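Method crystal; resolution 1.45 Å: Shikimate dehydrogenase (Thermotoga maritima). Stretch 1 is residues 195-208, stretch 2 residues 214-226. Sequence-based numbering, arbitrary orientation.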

# COMPACT_ATOMS: atom_id res chain seq x y z
N LEU A 195 15.94 7.88 -4.36
CA LEU A 195 14.49 7.66 -4.31
C LEU A 195 13.93 7.82 -2.91
O LEU A 195 14.42 7.21 -1.96
CB LEU A 195 14.13 6.27 -4.87
CG LEU A 195 12.68 5.78 -4.74
CD1 LEU A 195 11.72 6.58 -5.61
CD2 LEU A 195 12.59 4.30 -5.07
N VAL A 196 12.91 8.67 -2.79
CA VAL A 196 12.08 8.74 -1.59
C VAL A 196 10.66 8.38 -2.00
O VAL A 196 10.05 9.06 -2.84
CB VAL A 196 12.14 10.14 -0.92
CG1 VAL A 196 11.07 10.26 0.17
CG2 VAL A 196 13.52 10.39 -0.34
N TYR A 197 10.15 7.31 -1.41
CA TYR A 197 8.85 6.75 -1.77
C TYR A 197 7.98 6.70 -0.52
O TYR A 197 8.40 6.16 0.51
CB TYR A 197 9.05 5.35 -2.36
CG TYR A 197 7.86 4.73 -3.06
CD1 TYR A 197 7.86 4.55 -4.44
CD2 TYR A 197 6.75 4.29 -2.34
CE1 TYR A 197 6.78 3.97 -5.09
CE2 TYR A 197 5.66 3.71 -2.98
CZ TYR A 197 5.68 3.55 -4.35
OH TYR A 197 4.60 2.98 -4.99
N ASP A 198 6.79 7.26 -0.62
CA ASP A 198 5.85 7.25 0.50
C ASP A 198 4.54 6.64 0.03
O ASP A 198 3.97 7.08 -0.98
CB ASP A 198 5.63 8.68 1.02
CG ASP A 198 5.15 8.72 2.46
OD1 ASP A 198 4.39 7.81 2.88
OD2 ASP A 198 5.52 9.67 3.18
N VAL A 199 4.06 5.63 0.74
CA VAL A 199 2.80 4.97 0.38
C VAL A 199 1.59 5.86 0.68
O VAL A 199 0.49 5.62 0.17
CB VAL A 199 2.61 3.58 1.06
CG1 VAL A 199 3.77 2.65 0.72
CG2 VAL A 199 2.44 3.73 2.58
N ILE A 200 1.80 6.89 1.50
CA ILE A 200 0.75 7.85 1.82
C ILE A 200 0.42 8.68 0.59
O ILE A 200 1.31 9.19 -0.11
CB ILE A 200 1.12 8.74 3.04
CG1 ILE A 200 1.32 7.85 4.28
CG2 ILE A 200 0.02 9.78 3.30
CD1 ILE A 200 2.07 8.52 5.42
N TYR A 201 -0.88 8.79 0.33
CA TYR A 201 -1.43 9.34 -0.90
C TYR A 201 -1.09 10.82 -1.12
O TYR A 201 -0.86 11.24 -2.26
CB TYR A 201 -2.95 9.11 -0.89
CG TYR A 201 -3.68 9.71 -2.06
CD1 TYR A 201 -4.22 10.99 -1.97
CD2 TYR A 201 -3.82 9.00 -3.25
CE1 TYR A 201 -4.88 11.56 -3.05
CE2 TYR A 201 -4.49 9.56 -4.33
CZ TYR A 201 -5.02 10.84 -4.22
OH TYR A 201 -5.69 11.41 -5.28
N PHE A 202 -1.05 11.59 -0.04
CA PHE A 202 -0.86 13.04 -0.09
C PHE A 202 0.52 13.45 0.44
O PHE A 202 1.24 12.62 1.00
CB PHE A 202 -1.98 13.75 0.69
CG PHE A 202 -2.28 13.13 2.04
CD1 PHE A 202 -1.53 13.47 3.16
CD2 PHE A 202 -3.32 12.22 2.18
CE1 PHE A 202 -1.81 12.91 4.41
CE2 PHE A 202 -3.61 11.65 3.42
CZ PHE A 202 -2.85 11.99 4.54
N ASP A 203 0.87 14.73 0.25
CA ASP A 203 2.14 15.27 0.73
C ASP A 203 2.34 15.03 2.22
O ASP A 203 1.48 15.35 3.04
CB ASP A 203 2.24 16.77 0.43
CG ASP A 203 2.64 17.07 -1.01
OD1 ASP A 203 2.83 16.13 -1.81
OD2 ASP A 203 2.75 18.27 -1.34
N THR A 204 3.49 14.45 2.54
CA THR A 204 3.90 14.25 3.92
C THR A 204 5.15 15.08 4.17
O THR A 204 5.80 15.51 3.21
CB THR A 204 4.24 12.77 4.19
OG1 THR A 204 5.26 12.33 3.28
CG2 THR A 204 3.00 11.90 4.02
N PRO A 205 5.49 15.33 5.45
CA PRO A 205 6.75 16.01 5.75
C PRO A 205 7.97 15.36 5.08
O PRO A 205 8.87 16.07 4.63
CB PRO A 205 6.85 15.89 7.27
CG PRO A 205 5.44 15.90 7.73
CD PRO A 205 4.69 15.12 6.67
N LEU A 206 7.98 14.03 5.00
CA LEU A 206 9.06 13.29 4.33
C LEU A 206 9.18 13.68 2.85
O LEU A 206 10.28 13.96 2.37
CB LEU A 206 8.85 11.78 4.47
CG LEU A 206 9.82 10.84 3.73
CD1 LEU A 206 11.24 10.94 4.29
CD2 LEU A 206 9.33 9.41 3.79
N VAL A 207 8.05 13.69 2.15
CA VAL A 207 8.00 14.05 0.73
C VAL A 207 8.43 15.50 0.51
O VAL A 207 9.24 15.78 -0.38
CB VAL A 207 6.58 13.80 0.14
CG1 VAL A 207 6.42 14.45 -1.23
CG2 VAL A 207 6.30 12.30 0.05
N VAL A 208 7.91 16.40 1.34
CA VAL A 208 8.24 17.82 1.28
C VAL A 208 9.73 18.07 1.53
O VAL A 208 10.36 18.87 0.84
CB VAL A 208 7.36 18.65 2.25
CG1 VAL A 208 7.80 20.11 2.30
CG2 VAL A 208 5.89 18.57 1.85
N GLY A 214 16.24 18.01 -3.12
CA GLY A 214 16.48 17.70 -4.53
C GLY A 214 16.71 16.23 -4.84
O GLY A 214 17.46 15.90 -5.76
N VAL A 215 16.06 15.36 -4.08
CA VAL A 215 16.11 13.91 -4.33
C VAL A 215 15.55 13.63 -5.73
O VAL A 215 14.48 14.13 -6.09
CB VAL A 215 15.33 13.12 -3.25
CG1 VAL A 215 15.21 11.64 -3.61
CG2 VAL A 215 16.00 13.27 -1.89
N LYS A 216 16.29 12.85 -6.51
CA LYS A 216 15.97 12.58 -7.92
C LYS A 216 14.51 12.18 -8.14
O LYS A 216 13.77 12.86 -8.85
CB LYS A 216 16.91 11.53 -8.50
CG LYS A 216 16.75 11.28 -9.99
CD LYS A 216 17.72 10.22 -10.48
CE LYS A 216 17.67 10.06 -11.99
NZ LYS A 216 18.67 9.07 -12.48
N HIS A 217 14.11 11.07 -7.52
CA HIS A 217 12.73 10.60 -7.61
C HIS A 217 12.03 10.67 -6.26
O HIS A 217 12.49 10.08 -5.28
CB HIS A 217 12.66 9.18 -8.15
CG HIS A 217 13.17 9.03 -9.55
ND1 HIS A 217 12.62 9.70 -10.62
CD2 HIS A 217 14.16 8.26 -10.05
CE1 HIS A 217 13.27 9.37 -11.72
NE2 HIS A 217 14.20 8.49 -11.40
N ILE A 218 10.92 11.40 -6.23
CA ILE A 218 10.09 11.51 -5.04
C ILE A 218 8.68 11.09 -5.43
O ILE A 218 7.97 11.82 -6.12
CB ILE A 218 10.12 12.93 -4.45
CG1 ILE A 218 11.56 13.35 -4.14
CG2 ILE A 218 9.26 13.00 -3.19
CD1 ILE A 218 11.82 14.84 -4.27
N ILE A 219 8.29 9.91 -4.97
CA ILE A 219 7.03 9.30 -5.39
C ILE A 219 6.10 9.13 -4.19
O ILE A 219 6.44 8.44 -3.23
CB ILE A 219 7.26 7.95 -6.11
CG1 ILE A 219 8.15 8.15 -7.35
CG2 ILE A 219 5.93 7.30 -6.50
CD1 ILE A 219 8.80 6.87 -7.90
N LYS A 220 4.93 9.78 -4.25
CA LYS A 220 3.90 9.61 -3.23
C LYS A 220 3.03 8.40 -3.56
O LYS A 220 3.24 7.74 -4.58
CB LYS A 220 3.01 10.85 -3.13
CG LYS A 220 3.72 12.17 -2.93
CD LYS A 220 2.72 13.31 -2.76
CE LYS A 220 1.90 13.56 -4.03
NZ LYS A 220 0.87 14.62 -3.82
N GLY A 221 2.05 8.12 -2.70
CA GLY A 221 1.23 6.92 -2.82
C GLY A 221 0.17 6.92 -3.91
O GLY A 221 -0.56 5.94 -4.07
N ASN A 222 0.08 8.02 -4.67
CA ASN A 222 -0.95 8.15 -5.70
C ASN A 222 -0.81 7.18 -6.88
O ASN A 222 -1.81 6.67 -7.38
CB ASN A 222 -1.09 9.60 -6.18
CG ASN A 222 0.20 10.14 -6.79
OD1 ASN A 222 1.30 9.77 -6.38
ND2 ASN A 222 0.06 11.03 -7.76
N LEU A 223 0.43 6.94 -7.32
CA LEU A 223 0.69 5.98 -8.40
C LEU A 223 0.39 4.55 -7.96
O LEU A 223 -0.24 3.78 -8.71
CB LEU A 223 2.13 6.08 -8.90
CG LEU A 223 2.47 7.13 -9.97
CD1 LEU A 223 3.99 7.26 -10.10
CD2 LEU A 223 1.85 6.78 -11.33
N MET A 224 0.83 4.19 -6.76
CA MET A 224 0.54 2.89 -6.16
C MET A 224 -0.97 2.67 -6.06
O MET A 224 -1.46 1.59 -6.40
CB MET A 224 1.19 2.79 -4.77
CG MET A 224 0.98 1.46 -4.05
SD MET A 224 1.66 1.51 -2.38
CE MET A 224 1.10 -0.07 -1.75
N PHE A 225 -1.69 3.69 -5.60
CA PHE A 225 -3.14 3.63 -5.51
C PHE A 225 -3.79 3.42 -6.87
O PHE A 225 -4.69 2.58 -7.01
CB PHE A 225 -3.71 4.90 -4.85
CG PHE A 225 -5.21 4.93 -4.83
CD1 PHE A 225 -5.92 4.31 -3.80
CD2 PHE A 225 -5.93 5.56 -5.84
CE1 PHE A 225 -7.31 4.32 -3.78
CE2 PHE A 225 -7.32 5.58 -5.83
CZ PHE A 225 -8.01 4.95 -4.80
N TYR A 226 -3.34 4.19 -7.86
CA TYR A 226 -3.82 4.11 -9.24
C TYR A 226 -3.70 2.69 -9.79
O TYR A 226 -4.66 2.14 -10.32
CB TYR A 226 -3.04 5.10 -10.10
CG TYR A 226 -3.42 5.16 -11.57
CD1 TYR A 226 -4.46 5.99 -12.00
CD2 TYR A 226 -2.72 4.43 -12.53
CE1 TYR A 226 -4.81 6.06 -13.35
CE2 TYR A 226 -3.06 4.49 -13.88
CZ TYR A 226 -4.10 5.32 -14.28
OH TYR A 226 -4.44 5.38 -15.61
O HOH W 1 3.29 5.30 -5.86
O HOH W 2 -0.95 4.32 -1.92
O HOH W 3 -1.84 13.47 -3.66

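Two neighbouring parallel strands, 195-198 and 217-219, bring apolar side chains together on both faces of their sheet. On one face, Leu195 CD1 lies 3.7 Å from Ile219 CD1, and the ring of Tyr197 packs against the same isoleucine, with Tyr197 CE1 3.7 Å from Ile219 CG2. On the other, Val196 CG2 meets Val215 CG1 at 3.9 Å, while Val207, from the helix that follows the first strand, reaches Ile218 (Val207 CG1 to Ile218 CG2, 3.7 Å). Farther along, Val199 CG1 touches Met224 SD at 3.9 Å, and the Tyr201 ring presents its edge to Phe225 CB, 4.4 Å from Tyr201 CD2.

The backbone ladder fixes this register. Val196 N donates to His217 O, Ile219 N to Val196 O and Asp198 N to Ile219 O, each at 2.9 Å and nearly straight, so Val196 bonds on both sides of Ile218, as a parallel pairing requires. Beyond the strands, Gly221 N donates to Ile200 O (2.9 Å); Asp198 O is slightly nearer, 2.8 Å from Gly221 N, but poorly angled for a bond. The chains come closest here, and a CB on Gly221 would clash with Val199 O.

Two waters bridge polar atoms of the two stretches near the strand ends. One molecule links Tyr197 OH, Lys220 O and Met224 N, each at 2.8 Å; another donates to Val199 O (2.9 Å) and Gly221 O (2.7 Å).

At the outer edge, Lys220 CG lies 3.9 Å from Val207 CG1; the side chain then bends at chi3 (m), and its ammonium group forms a salt bridge with Asp203 (Lys220 NZ to Asp203 OD1, 3.2 Å). A third water accepts from Lys220 NZ (2.9 Å) and donates to Tyr201 O (2.8 Å), tying the same group to the loop backbone.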